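Local coordinates for Alpha/beta hydrolase fold protein (PDB 4PW0) that probably hydrolyses an ester or similar bond as a serine hydrolase of the alpha/beta hydrolase fold, its substrate being unknown, at residues Y103-Q117 and D125-P137. Numbering follows the deposited sequence.
Sequences YFDVLGFSLGGFIVQ and DMIRKIIIVGAAP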
loop_
_atom_site.group_PDB
_atom_site.type_symbol
_atom_site.label_atom_id
_atom_site.label_comp_id
_atom_site.label_asym_id
_atom_site.label_seq_id
_atom_site.Cartn_x
_atom_site.Cartn_y
_atom_site.Cartn_z
ATOM N N TYR A 103 -9.011 10.823 -23.103
ATOM C CA TYR A 103 -9.268 10.574 -21.677
ATOM C C TYR A 103 -8.575 9.264 -21.351
ATOM O O TYR A 103 -8.768 8.240 -22.035
ATOM C CB TYR A 103 -10.756 10.460 -21.434
ATOM C CG TYR A 103 -11.188 10.466 -19.971
ATOM C CD1 TYR A 103 -10.820 11.513 -19.115
ATOM C CD2 TYR A 103 -11.965 9.430 -19.458
ATOM C CE1 TYR A 103 -11.237 11.535 -17.793
ATOM C CE2 TYR A 103 -12.390 9.445 -18.151
ATOM C CZ TYR A 103 -12.026 10.485 -17.331
ATOM O OH TYR A 103 -12.485 10.462 -16.039
ATOM N N PHE A 104 -7.730 9.286 -20.315
ATOM C CA PHE A 104 -6.864 8.136 -20.112
ATOM C C PHE A 104 -6.342 8.141 -18.681
ATOM O O PHE A 104 -6.380 9.148 -18.010
ATOM C CB PHE A 104 -5.691 8.173 -21.122
ATOM C CG PHE A 104 -4.977 9.498 -21.192
ATOM C CD1 PHE A 104 -5.409 10.490 -22.065
ATOM C CD2 PHE A 104 -3.878 9.780 -20.396
ATOM C CE1 PHE A 104 -4.769 11.709 -22.156
ATOM C CE2 PHE A 104 -3.230 10.985 -20.486
ATOM C CZ PHE A 104 -3.672 11.965 -21.377
ATOM N N ASP A 105 -5.888 6.976 -18.243
ATOM C CA ASP A 105 -5.145 6.868 -16.992
ATOM C C ASP A 105 -3.656 7.008 -17.336
ATOM O O ASP A 105 -3.230 6.780 -18.473
ATOM C CB ASP A 105 -5.388 5.505 -16.357
ATOM C CG ASP A 105 -6.830 5.302 -15.933
ATOM O OD1 ASP A 105 -7.469 6.268 -15.414
ATOM O OD2 ASP A 105 -7.291 4.140 -16.038
ATOM N N VAL A 106 -2.852 7.335 -16.307
ATOM C CA VAL A 106 -1.406 7.473 -16.507
ATOM C C VAL A 106 -0.628 6.721 -15.424
ATOM O O VAL A 106 -1.052 6.651 -14.278
ATOM C CB VAL A 106 -0.944 8.942 -16.543
ATOM C CG1 VAL A 106 -1.604 9.665 -17.704
ATOM C CG2 VAL A 106 -1.245 9.676 -15.240
ATOM N N LEU A 107 0.537 6.221 -15.852
ATOM C CA LEU A 107 1.497 5.575 -14.934
ATOM C C LEU A 107 2.852 6.197 -15.241
ATOM O O LEU A 107 3.342 6.111 -16.364
ATOM C CB LEU A 107 1.540 4.065 -15.175
ATOM C CG LEU A 107 2.511 3.227 -14.306
ATOM C CD1 LEU A 107 2.162 1.753 -14.500
ATOM C CD2 LEU A 107 3.888 3.437 -14.708
ATOM N N GLY A 108 3.467 6.841 -14.256
ATOM C CA GLY A 108 4.750 7.474 -14.458
ATOM C C GLY A 108 5.767 6.894 -13.478
ATOM O O GLY A 108 5.538 6.921 -12.266
ATOM N N PHE A 109 6.910 6.453 -14.025
ATOM C CA PHE A 109 8.017 5.949 -13.213
ATOM C C PHE A 109 9.181 6.933 -13.292
ATOM O O PHE A 109 9.632 7.273 -14.382
ATOM C CB PHE A 109 8.431 4.575 -13.758
ATOM C CG PHE A 109 9.654 3.949 -13.076
ATOM C CD1 PHE A 109 9.843 4.059 -11.716
ATOM C CD2 PHE A 109 10.568 3.200 -13.816
ATOM C CE1 PHE A 109 10.944 3.481 -11.100
ATOM C CE2 PHE A 109 11.640 2.588 -13.200
ATOM C CZ PHE A 109 11.833 2.740 -11.833
ATOM N N SER A 110 9.659 7.404 -12.128
ATOM C CA SER A 110 10.875 8.221 -12.012
ATOM C C SER A 110 10.622 9.555 -12.778
ATOM O O SER A 110 9.634 10.233 -12.462
ATOM C CB SER A 110 12.069 7.419 -12.478
ATOM O OG SER A 110 13.234 8.225 -12.343
ATOM N N LEU A 111 11.426 9.900 -13.781
ATOM C CA LEU A 111 11.142 11.067 -14.608
ATOM C C LEU A 111 9.685 11.089 -15.091
ATOM O O LEU A 111 9.015 12.132 -15.074
ATOM C CB LEU A 111 12.085 11.019 -15.800
ATOM C CG LEU A 111 11.828 12.042 -16.887
ATOM C CD1 LEU A 111 11.945 13.447 -16.359
ATOM C CD2 LEU A 111 12.818 11.814 -18.028
ATOM N N GLY A 112 9.162 9.927 -15.501
ATOM C CA GLY A 112 7.798 9.846 -15.910
ATOM C C GLY A 112 6.808 10.205 -14.820
ATOM O O GLY A 112 5.716 10.715 -15.100
ATOM N N GLY A 113 7.179 9.928 -13.566
ATOM C CA GLY A 113 6.365 10.332 -12.443
ATOM C C GLY A 113 6.319 11.838 -12.240
ATOM O O GLY A 113 5.357 12.352 -11.637
ATOM N N PHE A 114 7.339 12.557 -12.682
ATOM C CA PHE A 114 7.285 14.026 -12.672
ATOM C C PHE A 114 6.333 14.518 -13.779
ATOM O O PHE A 114 5.455 15.385 -13.550
ATOM C CB PHE A 114 8.648 14.648 -12.993
ATOM C CG PHE A 114 9.784 14.259 -12.096
ATOM C CD1 PHE A 114 9.606 13.690 -10.843
ATOM C CD2 PHE A 114 11.069 14.478 -12.524
ATOM C CE1 PHE A 114 10.697 13.312 -10.062
ATOM C CE2 PHE A 114 12.151 14.142 -11.749
ATOM C CZ PHE A 114 11.996 13.573 -10.515
ATOM N N ILE A 115 6.425 13.901 -14.951
ATOM C CA ILE A 115 5.588 14.287 -16.100
ATOM C C ILE A 115 4.113 14.088 -15.777
ATOM O O ILE A 115 3.275 14.964 -16.093
ATOM C CB ILE A 115 6.013 13.514 -17.367
ATOM C CG1 ILE A 115 7.394 13.987 -17.843
ATOM C CG2 ILE A 115 4.995 13.710 -18.508
ATOM C CD1 ILE A 115 8.066 13.077 -18.864
ATOM N N VAL A 116 3.735 12.992 -15.115
ATOM C CA VAL A 116 2.288 12.791 -14.882
ATOM C C VAL A 116 1.756 13.807 -13.883
ATOM O O VAL A 116 0.601 14.178 -13.980
ATOM C CB VAL A 116 1.937 11.359 -14.450
ATOM C CG1 VAL A 116 2.333 10.375 -15.556
ATOM C CG2 VAL A 116 2.557 10.938 -13.112
ATOM N N GLN A 117 2.572 14.239 -12.920
ATOM C CA GLN A 117 2.139 15.304 -11.990
ATOM C C GLN A 117 1.893 16.615 -12.764
ATOM O O GLN A 117 0.873 17.262 -12.588
ATOM C CB GLN A 117 3.171 15.566 -10.934
ATOM C CG GLN A 117 3.377 14.450 -9.923
ATOM C CD GLN A 117 4.544 14.765 -9.015
ATOM O OE1 GLN A 117 4.489 15.721 -8.233
ATOM N NE2 GLN A 117 5.578 13.951 -9.081
ATOM N N ASP A 125 -8.508 17.497 -17.115
ATOM C CA ASP A 125 -9.673 16.837 -17.619
ATOM C C ASP A 125 -9.380 15.699 -18.603
ATOM O O ASP A 125 -10.294 14.924 -18.940
ATOM C CB ASP A 125 -10.587 17.877 -18.273
ATOM C CG ASP A 125 -11.149 18.889 -17.275
ATOM O OD1 ASP A 125 -11.110 18.653 -16.042
ATOM O OD2 ASP A 125 -11.672 19.927 -17.736
HETATM N N MSE A 126 -8.117 15.568 -19.041
HETATM C CA MSE A 126 -7.751 14.460 -19.916
HETATM C C MSE A 126 -7.317 13.210 -19.149
HETATM O O MSE A 126 -7.242 12.142 -19.733
HETATM C CB MSE A 126 -6.577 14.878 -20.807
HETATM C CG MSE A 126 -7.108 15.955 -21.781
HETATM SE SE MSE A 126 -5.679 16.569 -23.012
HETATM C CE MSE A 126 -6.049 15.043 -23.992
ATOM N N ILE A 127 -7.077 13.348 -17.834
ATOM C CA ILE A 127 -6.580 12.239 -17.003
ATOM C C ILE A 127 -7.678 11.801 -16.027
ATOM O O ILE A 127 -8.329 12.647 -15.388
ATOM C CB ILE A 127 -5.314 12.682 -16.245
ATOM C CG1 ILE A 127 -4.161 12.871 -17.244
ATOM C CG2 ILE A 127 -4.919 11.643 -15.191
ATOM C CD1 ILE A 127 -2.930 13.501 -16.655
ATOM N N ARG A 128 -7.863 10.490 -15.900
ATOM C CA ARG A 128 -8.746 9.934 -14.919
ATOM C C ARG A 128 -7.977 9.585 -13.622
ATOM O O ARG A 128 -8.119 10.298 -12.619
ATOM C CB ARG A 128 -9.491 8.751 -15.500
ATOM C CG ARG A 128 -10.542 8.233 -14.544
ATOM C CD ARG A 128 -11.229 6.957 -15.009
ATOM N NE ARG A 128 -10.317 5.825 -15.073
ATOM C CZ ARG A 128 -10.656 4.554 -14.889
ATOM N NH1 ARG A 128 -11.925 4.205 -14.643
ATOM N NH2 ARG A 128 -9.706 3.611 -14.924
ATOM N N LYS A 129 -7.169 8.515 -13.664
ATOM C CA LYS A 129 -6.403 8.117 -12.468
ATOM C C LYS A 129 -4.913 8.172 -12.781
ATOM O O LYS A 129 -4.488 8.049 -13.935
ATOM C CB LYS A 129 -6.769 6.687 -12.064
ATOM C CG LYS A 129 -8.253 6.533 -11.683
ATOM C CD LYS A 129 -8.579 5.131 -11.184
ATOM C CE LYS A 129 -10.029 4.904 -10.980
ATOM N NZ LYS A 129 -10.445 3.601 -10.478
ATOM N N ILE A 130 -4.138 8.313 -11.708
ATOM C CA ILE A 130 -2.690 8.512 -11.806
ATOM C C ILE A 130 -1.960 7.493 -10.929
ATOM O O ILE A 130 -2.308 7.311 -9.761
ATOM C CB ILE A 130 -2.324 9.920 -11.303
ATOM C CG1 ILE A 130 -3.101 10.990 -12.079
ATOM C CG2 ILE A 130 -0.833 10.178 -11.314
ATOM C CD1 ILE A 130 -2.911 12.382 -11.507
ATOM N N ILE A 131 -0.910 6.878 -11.495
ATOM C CA ILE A 131 0.026 6.042 -10.724
ATOM C C ILE A 131 1.408 6.688 -10.813
ATOM O O ILE A 131 1.867 6.994 -11.915
ATOM C CB ILE A 131 0.086 4.613 -11.271
ATOM C CG1 ILE A 131 -1.305 3.989 -11.281
ATOM C CG2 ILE A 131 1.070 3.780 -10.455
ATOM C CD1 ILE A 131 -1.477 2.953 -12.368
ATOM N N ILE A 132 2.049 6.887 -9.658
ATOM C CA ILE A 132 3.378 7.467 -9.547
ATOM C C ILE A 132 4.259 6.422 -8.877
ATOM O O ILE A 132 3.956 6.001 -7.761
ATOM C CB ILE A 132 3.395 8.770 -8.733
ATOM C CG1 ILE A 132 2.538 9.827 -9.390
ATOM C CG2 ILE A 132 4.836 9.246 -8.523
ATOM C CD1 ILE A 132 2.316 11.054 -8.545
ATOM N N VAL A 133 5.344 6.049 -9.547
ATOM C CA VAL A 133 6.301 5.068 -9.004
ATOM C C VAL A 133 7.663 5.729 -8.911
ATOM O O VAL A 133 8.128 6.316 -9.890
ATOM C CB VAL A 133 6.407 3.816 -9.874
ATOM C CG1 VAL A 133 7.340 2.804 -9.249
ATOM C CG2 VAL A 133 5.028 3.239 -10.156
ATOM N N GLY A 134 8.318 5.629 -7.755
ATOM C CA GLY A 134 9.706 6.049 -7.681
ATOM C C GLY A 134 9.941 7.502 -8.038
ATOM O O GLY A 134 10.880 7.801 -8.810
ATOM N N ALA A 135 9.151 8.422 -7.507
ATOM C CA ALA A 135 9.302 9.826 -7.858
ATOM C C ALA A 135 9.162 10.734 -6.642
ATOM O O ALA A 135 9.410 10.295 -5.508
ATOM C CB ALA A 135 8.376 10.197 -9.007
ATOM N N ALA A 136 8.869 12.020 -6.886
ATOM C CA ALA A 136 8.972 13.027 -5.828
ATOM C C ALA A 136 8.299 14.281 -6.365
ATOM O O ALA A 136 8.226 14.468 -7.579
ATOM C CB ALA A 136 10.432 13.324 -5.472
ATOM N N PRO A 137 7.838 15.137 -5.443
ATOM C CA PRO A 137 7.309 16.428 -5.913
ATOM C C PRO A 137 8.413 17.393 -6.397
ATOM O O PRO A 137 9.592 17.203 -6.094
ATOM C CB PRO A 137 6.655 16.990 -4.686
ATOM C CG PRO A 137 7.084 16.203 -3.538
ATOM C CD PRO A 137 7.847 15.018 -3.971
#
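The beta-alpha-beta unit at the centre of the alpha/beta hydrolase sheet brings strand 104-109 beside strand 127-133, with the start of helix 111-122 lying over V106, I130 and I132. The two strands run parallel, and V106, G108 and S110 each donate a backbone N-H across, to K129, I131 and V133, while I131 and V133 donate back to V106 and G108. The pairing slips by one residue between F104 and V106, a beta bulge at which R128 N turns to F104 O.

D105 pins this bulge. R128 grips its carboxylate side-on, with NE 2.9 Å from OD1 and NH2 2.7 Å from OD2; both oxygens use their syn lone pairs, and the two flat groups are nearly coplanar (23°). K129 N reaches OD1 from the anti side, somewhat out of the carboxylate plane, at 2.9 Å, giving that oxygen two donors. The bend of R128 at chi3 turns its guanidinium back to D105, while Y103 OH rests 3.3 Å from R128 CG.

Under the helix, V116 CG2 sits between I130 CG2 and I132 CG1, 3.9 Å from each. Q117 NE2 spans two carbonyls, G113 O within the helix and A136 O at 3.1 Å beyond the strand; A136 O also accepts from W210 NE1, whose ring stacks on F114. At G113 the helix backbone itself meets the loop, CA lying 4.0 Å from A135 CB with no side chain in between.

At the strand's end F109 CD1 touches V133 CG1 at 3.7 Å. S110 follows with phi 64°, psi -122°, a strained turn in the G108-S110-G112 pattern, and its side chain touches H262. This geometry is consistent with the nucleophile elbow of alpha/beta hydrolases, S110 being the probable nucleophile.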